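Local coordinates for protein glycinin A3B4 subunit (PDB 2D5F) that serves as a seed storage globulin of the 11S family in soybean, assembling into trimers and hexamers that probably lay down nitrogen for the germinating seedling, at residues 362-370 with 443-451; 454-464 with 481-491. One frame throughout, in Å; residues are numbered along the deposited sequence.

Contact 1. Residues 362-370 with 443-451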
loop_
_atom_site.group_PDB
_atom_site.type_symbol
_atom_site.label_atom_id
_atom_site.label_comp_id
_atom_site.label_asym_id
_atom_site.label_seq_id
_atom_site.Cartn_x
_atom_site.Cartn_y
_atom_site.Cartn_z
ATOM N N LEU B 362 7.144 -13.385 3.049
ATOM C CA LEU B 362 6.838 -14.053 1.793
ATOM C C LEU B 362 6.223 -13.122 0.754
ATOM O O LEU B 362 6.315 -13.375 -0.446
ATOM C CB LEU B 362 5.913 -15.247 2.054
ATOM C CG LEU B 362 6.591 -16.377 2.839
ATOM C CD1 LEU B 362 5.591 -17.448 3.208
ATOM C CD2 LEU B 362 7.726 -16.952 2.002
ATOM N N ARG B 363 5.609 -12.037 1.211
ATOM C CA ARG B 363 4.994 -11.092 0.292
ATOM C C ARG B 363 6.006 -10.561 -0.724
ATOM O O ARG B 363 5.699 -10.435 -1.906
ATOM C CB ARG B 363 4.371 -9.934 1.066
ATOM C CG ARG B 363 3.443 -9.087 0.227
ATOM C CD ARG B 363 2.439 -8.362 1.104
ATOM N NE ARG B 363 1.197 -8.115 0.382
ATOM C CZ ARG B 363 1.088 -7.296 -0.659
ATOM N NH1 ARG B 363 2.150 -6.635 -1.103
ATOM N NH2 ARG B 363 -0.082 -7.148 -1.267
ATOM N N GLN B 364 7.219 -10.270 -0.275
ATOM C CA GLN B 364 8.235 -9.772 -1.196
ATOM C C GLN B 364 8.965 -10.869 -1.969
ATOM O O GLN B 364 9.615 -10.585 -2.970
ATOM C CB GLN B 364 9.268 -8.925 -0.446
ATOM C CG GLN B 364 8.719 -7.616 0.099
ATOM C CD GLN B 364 7.971 -6.805 -0.951
ATOM O OE1 GLN B 364 6.857 -7.153 -1.348
ATOM N NE2 GLN B 364 8.587 -5.721 -1.411
ATOM N N PHE B 365 8.848 -12.119 -1.523
ATOM C CA PHE B 365 9.548 -13.216 -2.189
ATOM C C PHE B 365 8.722 -14.038 -3.175
ATOM O O PHE B 365 9.259 -14.911 -3.858
ATOM C CB PHE B 365 10.167 -14.141 -1.144
ATOM C CG PHE B 365 10.947 -13.414 -0.087
ATOM C CD1 PHE B 365 11.743 -12.317 -0.419
ATOM C CD2 PHE B 365 10.888 -13.822 1.239
ATOM C CE1 PHE B 365 12.468 -11.638 0.558
ATOM C CE2 PHE B 365 11.610 -13.150 2.228
ATOM C CZ PHE B 365 12.403 -12.053 1.885
ATOM N N GLY B 366 7.423 -13.763 -3.246
ATOM C CA GLY B 366 6.559 -14.484 -4.171
ATOM C C GLY B 366 6.493 -15.995 -3.996
ATOM O O GLY B 366 6.440 -16.744 -4.979
ATOM N N LEU B 367 6.480 -16.455 -2.751
ATOM C CA LEU B 367 6.414 -17.886 -2.488
ATOM C C LEU B 367 5.470 -18.250 -1.357
ATOM O O LEU B 367 5.283 -17.488 -0.421
ATOM C CB LEU B 367 7.800 -18.427 -2.148
ATOM C CG LEU B 367 8.817 -18.583 -3.275
ATOM C CD1 LEU B 367 10.184 -18.825 -2.673
ATOM C CD2 LEU B 367 8.411 -19.743 -4.183
ATOM N N SER B 368 4.875 -19.430 -1.463
ATOM C CA SER B 368 3.991 -19.952 -0.431
ATOM C C SER B 368 4.062 -21.467 -0.520
ATOM O O SER B 368 4.745 -22.016 -1.383
ATOM C CB SER B 368 2.551 -19.460 -0.623
ATOM O OG SER B 368 2.056 -19.791 -1.896
ATOM N N ALA B 369 3.365 -22.151 0.374
ATOM C CA ALA B 369 3.393 -23.603 0.354
ATOM C C ALA B 369 2.230 -24.219 1.100
ATOM O O ALA B 369 1.494 -23.536 1.808
ATOM C CB ALA B 369 4.705 -24.104 0.958
ATOM N N GLN B 370 2.069 -25.522 0.909
ATOM C CA GLN B 370 1.044 -26.275 1.605
ATOM C C GLN B 370 1.669 -27.596 2.021
ATOM O O GLN B 370 2.621 -28.070 1.396
ATOM C CB GLN B 370 -0.170 -26.535 0.706
ATOM C CG GLN B 370 -1.027 -25.299 0.467
ATOM C CD GLN B 370 -2.303 -25.608 -0.284
ATOM O OE1 GLN B 370 -2.273 -26.235 -1.334
ATOM N NE2 GLN B 370 -3.438 -25.160 0.254
ATOM N N VAL B 443 4.029 -28.738 -0.947
ATOM C CA VAL B 443 3.844 -28.223 -2.294
ATOM C C VAL B 443 4.295 -26.789 -2.283
ATOM O O VAL B 443 3.704 -25.964 -1.594
ATOM C CB VAL B 443 2.379 -28.191 -2.744
ATOM C CG1 VAL B 443 2.312 -27.899 -4.240
ATOM C CG2 VAL B 443 1.706 -29.471 -2.422
ATOM N N PHE B 444 5.344 -26.491 -3.034
ATOM C CA PHE B 444 5.824 -25.126 -3.112
ATOM C C PHE B 444 5.034 -24.450 -4.233
ATOM O O PHE B 444 4.804 -25.049 -5.281
ATOM C CB PHE B 444 7.316 -25.104 -3.434
ATOM C CG PHE B 444 8.173 -25.855 -2.445
ATOM C CD1 PHE B 444 8.643 -27.133 -2.742
ATOM C CD2 PHE B 444 8.543 -25.267 -1.236
ATOM C CE1 PHE B 444 9.474 -27.817 -1.853
ATOM C CE2 PHE B 444 9.376 -25.943 -0.334
ATOM C CZ PHE B 444 9.843 -27.218 -0.642
ATOM N N LYS B 445 4.593 -23.218 -4.014
ATOM C CA LYS B 445 3.845 -22.497 -5.042
ATOM C C LYS B 445 4.507 -21.138 -5.245
ATOM O O LYS B 445 4.835 -20.447 -4.275
ATOM C CB LYS B 445 2.377 -22.345 -4.629
ATOM C CG LYS B 445 1.699 -23.694 -4.372
ATOM C CD LYS B 445 0.207 -23.565 -4.119
ATOM C CE LYS B 445 -0.400 -24.923 -3.800
ATOM N NZ LYS B 445 -1.863 -24.814 -3.567
ATOM N N THR B 446 4.705 -20.767 -6.509
ATOM C CA THR B 446 5.375 -19.516 -6.854
ATOM C C THR B 446 4.552 -18.224 -6.807
ATOM O O THR B 446 4.533 -17.434 -7.756
ATOM C CB THR B 446 6.077 -19.637 -8.230
ATOM O OG1 THR B 446 5.148 -20.113 -9.209
ATOM C CG2 THR B 446 7.243 -20.616 -8.136
ATOM N N HIS B 447 3.880 -18.025 -5.682
ATOM C CA HIS B 447 3.097 -16.827 -5.431
ATOM C C HIS B 447 3.014 -16.716 -3.912
ATOM O O HIS B 447 2.882 -17.732 -3.225
ATOM C CB HIS B 447 1.708 -16.934 -6.061
ATOM C CG HIS B 447 0.950 -15.642 -6.064
ATOM N ND1 HIS B 447 0.363 -15.117 -4.932
ATOM C CD2 HIS B 447 0.708 -14.755 -7.059
ATOM C CE1 HIS B 447 -0.208 -13.962 -5.229
ATOM N NE2 HIS B 447 -0.012 -13.719 -6.513
ATOM N N HIS B 448 3.104 -15.488 -3.392
ATOM C CA HIS B 448 3.077 -15.231 -1.947
ATOM C C HIS B 448 1.756 -15.597 -1.281
ATOM O O HIS B 448 1.696 -15.799 -0.071
ATOM C CB HIS B 448 3.409 -13.755 -1.664
ATOM C CG HIS B 448 2.282 -12.803 -1.948
ATOM N ND1 HIS B 448 1.302 -12.508 -1.021
ATOM C CD2 HIS B 448 1.983 -12.076 -3.052
ATOM C CE1 HIS B 448 0.450 -11.641 -1.541
ATOM N NE2 HIS B 448 0.842 -11.363 -2.773
ATOM N N ASN B 449 0.701 -15.675 -2.081
ATOM C CA ASN B 449 -0.630 -16.016 -1.585
ATOM C C ASN B 449 -1.346 -16.821 -2.676
ATOM O O ASN B 449 -2.361 -16.396 -3.221
ATOM C CB ASN B 449 -1.408 -14.733 -1.257
ATOM C CG ASN B 449 -2.709 -15.007 -0.522
ATOM O OD1 ASN B 449 -2.933 -16.107 -0.015
ATOM N ND2 ASN B 449 -3.570 -13.998 -0.448
ATOM N N ALA B 450 -0.786 -17.985 -2.993
ATOM C CA ALA B 450 -1.336 -18.855 -4.019
ATOM C C ALA B 450 -2.735 -19.319 -3.627
ATOM O O ALA B 450 -2.979 -19.689 -2.482
ATOM C CB ALA B 450 -0.418 -20.051 -4.224
ATOM N N VAL B 451 -3.662 -19.285 -4.575
ATOM C CA VAL B 451 -5.024 -19.704 -4.288
ATOM C C VAL B 451 -5.416 -20.840 -5.207
ATOM O O VAL B 451 -5.094 -20.835 -6.388
ATOM C CB VAL B 451 -6.034 -18.536 -4.462
ATOM C CG1 VAL B 451 -5.651 -17.382 -3.560
ATOM C CG2 VAL B 451 -6.065 -18.073 -5.895
#
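Antiparallel pairing of strands 368-374 and 438-445, neighbours in a sheet of the second cupin domain, begins where Ser-368 meets Lys-445. The two residues exchange backbone bonds, Ser-368 N to Lys-445 O at 3.0 Å and Lys-445 N to Ser-368 O at 2.9 Å. Gln-370 and Val-443 form the next hydrogen-bonded pair, with Ala-369 and Phe-444 as the non-hydrogen-bonded pair between them. In this double-stranded beta-helix fold Ala-369 and Phe-444 lie on the outer face of the sheet, against Met-68 of the first cupin domain, an apolar interface that a methyl and a phenyl ring suit. On the face toward the barrel interior the extended chain of Lys-445 carries NZ to Gln-370 OE1 (2.7 Å), arriving from above the amide plane, while Gln-370 NE2 is held by Thr-353. Ser-368 places OG between its backbone N and carbonyl carbon (chi1 56°), from where it donates to His-447 O at 2.6 Å, nearly in line with the C=O bond; a hydroxyl suits this spot, tying the turn after the strand back to it. Gly-366, with positive phi, turns the chain out of the short, weakly bonded helix 362-365, its CA 4.2 Å from His-448 CA. Arg-363 CG lies over the centre of the His-448 ring, 4.2 Å above its plane, and His-448 ND1 is hydrogen-bonded to Ser-356 OG.

Contact 2. Residues 454-464 with 481-491; sequences YIKDVFRAIPS and LKYQGNSGPLV
Pro-489 lies against one face of the Tyr-454 ring, its CB 3.9 Å from the ring centroid in a CH-pi contact. The phenol stands over its own backbone, CG between N and the carbonyl carbon (chi1 59°), and Asp-457 CB covers the opposite face. Tyr-454 OH accepts a hydrogen bond from Arg-460 NH2 (2.9 Å), lying in the guanidinium plane. A bend at chi3 (-69°) turns the arginine so that Ser-487 OG rests over one face of its planar group; NH2 also makes a salt bridge to Asp-457 OD1, and NH1 adds a weak bond to Ser-487 O (3.1 Å). Lys-456, likewise bent at chi3, brings NZ to two backbone carbonyls, Asn-486 O at 2.6 Å and Gly-488 O at 2.9 Å; a long cationic chain can gather both. Lys-482 NZ reaches Ile-462 O (2.7 Å) just past the helix, bonds Ser-110 O and salt-bridges Asp-109, both of a neighbouring subunit. Leu-481 CD1 lies over one face of the Phe-459 ring in a CH-pi contact, 4.3 Å from the centroid, with Ile-455 CG2 opposite. Helix 455-461 packs against the end of helix 475-483 and the loop leading to strand 490-491, which pairs with strand 379-385.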
loop_
_atom_site.group_PDB
_atom_site.type_symbol
_atom_site.label_atom_id
_atom_site.label_comp_id
_atom_site.label_asym_id
_atom_site.label_seq_id
_atom_site.Cartn_x
_atom_site.Cartn_y
_atom_site.Cartn_z
ATOM N N TYR B 454 -11.212 -26.234 -5.873
ATOM C CA TYR B 454 -11.485 -27.650 -6.098
ATOM C C TYR B 454 -12.833 -27.753 -6.822
ATOM O O TYR B 454 -13.763 -26.993 -6.547
ATOM C CB TYR B 454 -11.440 -28.450 -4.788
ATOM C CG TYR B 454 -12.394 -28.046 -3.683
ATOM C CD1 TYR B 454 -13.447 -28.889 -3.307
ATOM C CD2 TYR B 454 -12.201 -26.872 -2.957
ATOM C CE1 TYR B 454 -14.276 -28.579 -2.234
ATOM C CE2 TYR B 454 -13.028 -26.548 -1.877
ATOM C CZ TYR B 454 -14.061 -27.408 -1.521
ATOM O OH TYR B 454 -14.875 -27.098 -0.451
ATOM N N ILE B 455 -12.921 -28.670 -7.778
ATOM C CA ILE B 455 -14.127 -28.793 -8.578
ATOM C C ILE B 455 -15.433 -29.042 -7.826
ATOM O O ILE B 455 -16.477 -28.554 -8.245
ATOM C CB ILE B 455 -13.909 -29.826 -9.705
ATOM C CG1 ILE B 455 -12.789 -29.304 -10.618
ATOM C CG2 ILE B 455 -15.202 -30.038 -10.506
ATOM C CD1 ILE B 455 -12.392 -30.204 -11.771
ATOM N N LYS B 456 -15.396 -29.772 -6.719
ATOM C CA LYS B 456 -16.631 -29.991 -5.957
ATOM C C LYS B 456 -17.234 -28.628 -5.595
ATOM O O LYS B 456 -18.430 -28.394 -5.767
ATOM C CB LYS B 456 -16.356 -30.769 -4.667
ATOM C CG LYS B 456 -15.915 -32.205 -4.870
ATOM C CD LYS B 456 -15.609 -32.882 -3.537
ATOM C CE LYS B 456 -16.834 -32.879 -2.621
ATOM N NZ LYS B 456 -16.520 -33.407 -1.264
ATOM N N ASP B 457 -16.390 -27.730 -5.097
ATOM C CA ASP B 457 -16.827 -26.397 -4.708
ATOM C C ASP B 457 -17.320 -25.604 -5.917
ATOM O O ASP B 457 -18.202 -24.751 -5.795
ATOM C CB ASP B 457 -15.673 -25.661 -4.022
ATOM C CG ASP B 457 -16.044 -24.253 -3.598
ATOM O OD1 ASP B 457 -16.921 -24.095 -2.722
ATOM O OD2 ASP B 457 -15.458 -23.302 -4.150
ATOM N N VAL B 458 -16.749 -25.885 -7.083
ATOM C CA VAL B 458 -17.150 -25.198 -8.306
ATOM C C VAL B 458 -18.584 -25.581 -8.662
ATOM O O VAL B 458 -19.386 -24.726 -9.037
ATOM C CB VAL B 458 -16.218 -25.554 -9.492
ATOM C CG1 VAL B 458 -16.741 -24.927 -10.770
ATOM C CG2 VAL B 458 -14.804 -25.056 -9.211
ATOM N N PHE B 459 -18.908 -26.867 -8.541
ATOM C CA PHE B 459 -20.266 -27.326 -8.841
ATOM C C PHE B 459 -21.271 -26.566 -7.972
ATOM O O PHE B 459 -22.337 -26.168 -8.440
ATOM C CB PHE B 459 -20.409 -28.830 -8.565
ATOM C CG PHE B 459 -19.661 -29.709 -9.533
ATOM C CD1 PHE B 459 -19.175 -30.949 -9.122
ATOM C CD2 PHE B 459 -19.447 -29.311 -10.846
ATOM C CE1 PHE B 459 -18.483 -31.777 -10.006
ATOM C CE2 PHE B 459 -18.756 -30.134 -11.742
ATOM C CZ PHE B 459 -18.274 -31.367 -11.320
ATOM N N ARG B 460 -20.917 -26.355 -6.708
ATOM C CA ARG B 460 -21.805 -25.658 -5.785
ATOM C C ARG B 460 -22.062 -24.206 -6.171
ATOM O O ARG B 460 -23.126 -23.657 -5.874
ATOM C CB ARG B 460 -21.245 -25.719 -4.360
ATOM C CG ARG B 460 -21.104 -27.132 -3.806
ATOM C CD ARG B 460 -21.048 -27.133 -2.290
ATOM N NE ARG B 460 -19.825 -26.538 -1.762
ATOM C CZ ARG B 460 -18.670 -27.187 -1.632
ATOM N NH1 ARG B 460 -18.567 -28.463 -1.991
ATOM N NH2 ARG B 460 -17.617 -26.561 -1.124
ATOM N N ALA B 461 -21.095 -23.591 -6.848
ATOM C CA ALA B 461 -21.212 -22.193 -7.249
ATOM C C ALA B 461 -21.991 -21.970 -8.542
ATOM O O ALA B 461 -22.471 -20.865 -8.800
ATOM C CB ALA B 461 -19.811 -21.580 -7.373
ATOM N N ILE B 462 -22.123 -23.020 -9.346
ATOM C CA ILE B 462 -22.809 -22.941 -10.633
ATOM C C ILE B 462 -24.285 -23.323 -10.537
ATOM O O ILE B 462 -24.643 -24.289 -9.861
ATOM C CB ILE B 462 -22.103 -23.852 -11.651
ATOM C CG1 ILE B 462 -20.651 -23.397 -11.808
ATOM C CG2 ILE B 462 -22.836 -23.833 -12.988
ATOM C CD1 ILE B 462 -19.784 -24.325 -12.634
ATOM N N PRO B 463 -25.163 -22.571 -11.226
ATOM C CA PRO B 463 -26.601 -22.858 -11.189
ATOM C C PRO B 463 -26.919 -24.271 -11.661
ATOM O O PRO B 463 -26.329 -24.769 -12.619
ATOM C CB PRO B 463 -27.195 -21.791 -12.112
ATOM C CG PRO B 463 -26.197 -20.669 -12.036
ATOM C CD PRO B 463 -24.889 -21.413 -12.094
ATOM N N SER B 464 -27.863 -24.904 -10.978
ATOM C CA SER B 464 -28.273 -26.257 -11.305
ATOM C C SER B 464 -28.500 -26.484 -12.796
ATOM O O SER B 464 -28.009 -27.460 -13.357
ATOM C CB SER B 464 -29.546 -26.617 -10.542
ATOM O OG SER B 464 -30.004 -27.894 -10.948
ATOM N N LEU B 481 -24.844 -34.015 -6.760
ATOM C CA LEU B 481 -23.479 -33.526 -6.943
ATOM C C LEU B 481 -23.222 -32.289 -6.095
ATOM O O LEU B 481 -22.173 -32.167 -5.463
ATOM C CB LEU B 481 -23.219 -33.165 -8.405
ATOM C CG LEU B 481 -22.452 -34.139 -9.297
ATOM C CD1 LEU B 481 -22.101 -33.420 -10.595
ATOM C CD2 LEU B 481 -21.177 -34.621 -8.601
ATOM N N LYS B 482 -24.189 -31.377 -6.085
ATOM C CA LYS B 482 -24.066 -30.132 -5.339
ATOM C C LYS B 482 -24.306 -30.226 -3.845
ATOM O O LYS B 482 -23.739 -29.444 -3.081
ATOM C CB LYS B 482 -25.019 -29.074 -5.909
ATOM C CG LYS B 482 -24.790 -28.744 -7.369
ATOM C CD LYS B 482 -25.674 -27.595 -7.826
ATOM C CE LYS B 482 -25.309 -26.293 -7.128
ATOM N NZ LYS B 482 -26.042 -25.140 -7.716
ATOM N N TYR B 483 -25.126 -31.176 -3.408
ATOM C CA TYR B 483 -25.436 -31.256 -1.985
ATOM C C TYR B 483 -25.088 -32.522 -1.209
ATOM O O TYR B 483 -24.989 -32.483 0.015
ATOM C CB TYR B 483 -26.917 -30.935 -1.795
ATOM C CG TYR B 483 -27.334 -29.639 -2.456
ATOM C CD1 TYR B 483 -26.816 -28.415 -2.028
ATOM C CD2 TYR B 483 -28.244 -29.635 -3.516
ATOM C CE1 TYR B 483 -27.191 -27.221 -2.635
ATOM C CE2 TYR B 483 -28.624 -28.443 -4.133
ATOM C CZ TYR B 483 -28.094 -27.241 -3.684
ATOM O OH TYR B 483 -28.464 -26.061 -4.286
ATOM N N GLN B 484 -24.896 -33.643 -1.890
ATOM C CA GLN B 484 -24.585 -34.875 -1.172
ATOM C C GLN B 484 -23.097 -35.153 -0.992
ATOM O O GLN B 484 -22.274 -34.807 -1.843
ATOM C CB GLN B 484 -25.263 -36.071 -1.858
ATOM C CG GLN B 484 -26.788 -35.994 -1.843
ATOM C CD GLN B 484 -27.461 -37.257 -2.362
ATOM O OE1 GLN B 484 -28.692 -37.327 -2.449
ATOM N NE2 GLN B 484 -26.659 -38.262 -2.708
ATOM N N GLY B 485 -22.764 -35.780 0.133
ATOM C CA GLY B 485 -21.382 -36.116 0.430
ATOM C C GLY B 485 -20.675 -35.047 1.241
ATOM O O GLY B 485 -21.209 -33.952 1.429
ATOM N N ASN B 486 -19.484 -35.371 1.740
ATOM C CA ASN B 486 -18.700 -34.415 2.512
ATOM C C ASN B 486 -18.502 -33.186 1.635
ATOM O O ASN B 486 -18.479 -33.290 0.410
ATOM C CB ASN B 486 -17.353 -35.031 2.925
ATOM C CG ASN B 486 -16.712 -35.851 1.816
ATOM O OD1 ASN B 486 -15.770 -36.609 2.055
ATOM N ND2 ASN B 486 -17.218 -35.701 0.599
ATOM N N SER B 487 -18.365 -32.024 2.262
ATOM C CA SER B 487 -18.225 -30.775 1.525
ATOM C C SER B 487 -16.814 -30.378 1.070
ATOM O O SER B 487 -16.640 -29.848 -0.030
ATOM C CB SER B 487 -18.824 -29.644 2.361
ATOM O OG SER B 487 -18.922 -28.451 1.609
ATOM N N GLY B 488 -15.816 -30.637 1.907
ATOM C CA GLY B 488 -14.450 -30.260 1.581
ATOM C C GLY B 488 -13.731 -30.974 0.448
ATOM O O GLY B 488 -14.290 -31.856 -0.205
ATOM N N PRO B 489 -12.465 -30.595 0.194
ATOM C CA PRO B 489 -11.603 -31.159 -0.851
ATOM C C PRO B 489 -11.006 -32.516 -0.478
ATOM O O PRO B 489 -10.493 -33.235 -1.335
ATOM C CB PRO B 489 -10.529 -30.088 -1.020
ATOM C CG PRO B 489 -10.363 -29.575 0.367
ATOM C CD PRO B 489 -11.800 -29.457 0.856
ATOM N N LEU B 490 -11.064 -32.860 0.802
ATOM C CA LEU B 490 -10.521 -34.135 1.257
ATOM C C LEU B 490 -11.659 -35.142 1.333
ATOM O O LEU B 490 -12.600 -34.972 2.108
ATOM C CB LEU B 490 -9.846 -33.954 2.617
ATOM C CG LEU B 490 -8.652 -33.000 2.524
ATOM C CD1 LEU B 490 -8.253 -32.507 3.901
ATOM C CD2 LEU B 490 -7.501 -33.712 1.832
ATOM N N VAL B 491 -11.555 -36.196 0.525
ATOM C CA VAL B 491 -12.591 -37.221 0.443
ATOM C C VAL B 491 -12.212 -38.630 0.887
ATOM O O VAL B 491 -11.184 -39.176 0.487
ATOM C CB VAL B 491 -13.127 -37.312 -0.999
ATOM C CG1 VAL B 491 -14.134 -38.449 -1.118
ATOM C CG2 VAL B 491 -13.758 -35.987 -1.396
#

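Both contacts belong to the second cupin half and are largely buried, yet they lie about 26 Å apart between centres. Contact 1 sits near the middle of the chain, where that half meets the first cupin domain; the centre of contact 2 is about 31 Å from the centre of the chain, where two other subunits pack against it. The chain runs almost directly from one to the other through strand 452-454. Mainly backbone bonds between strands carry contact 1, with two side-chain bonds added, whereas in contact 2 lysine amines, and more weakly an arginine, reach loop carbonyls. The third subunit is met far more widely by 454-464 with 481-491, consistent with a role in assembly.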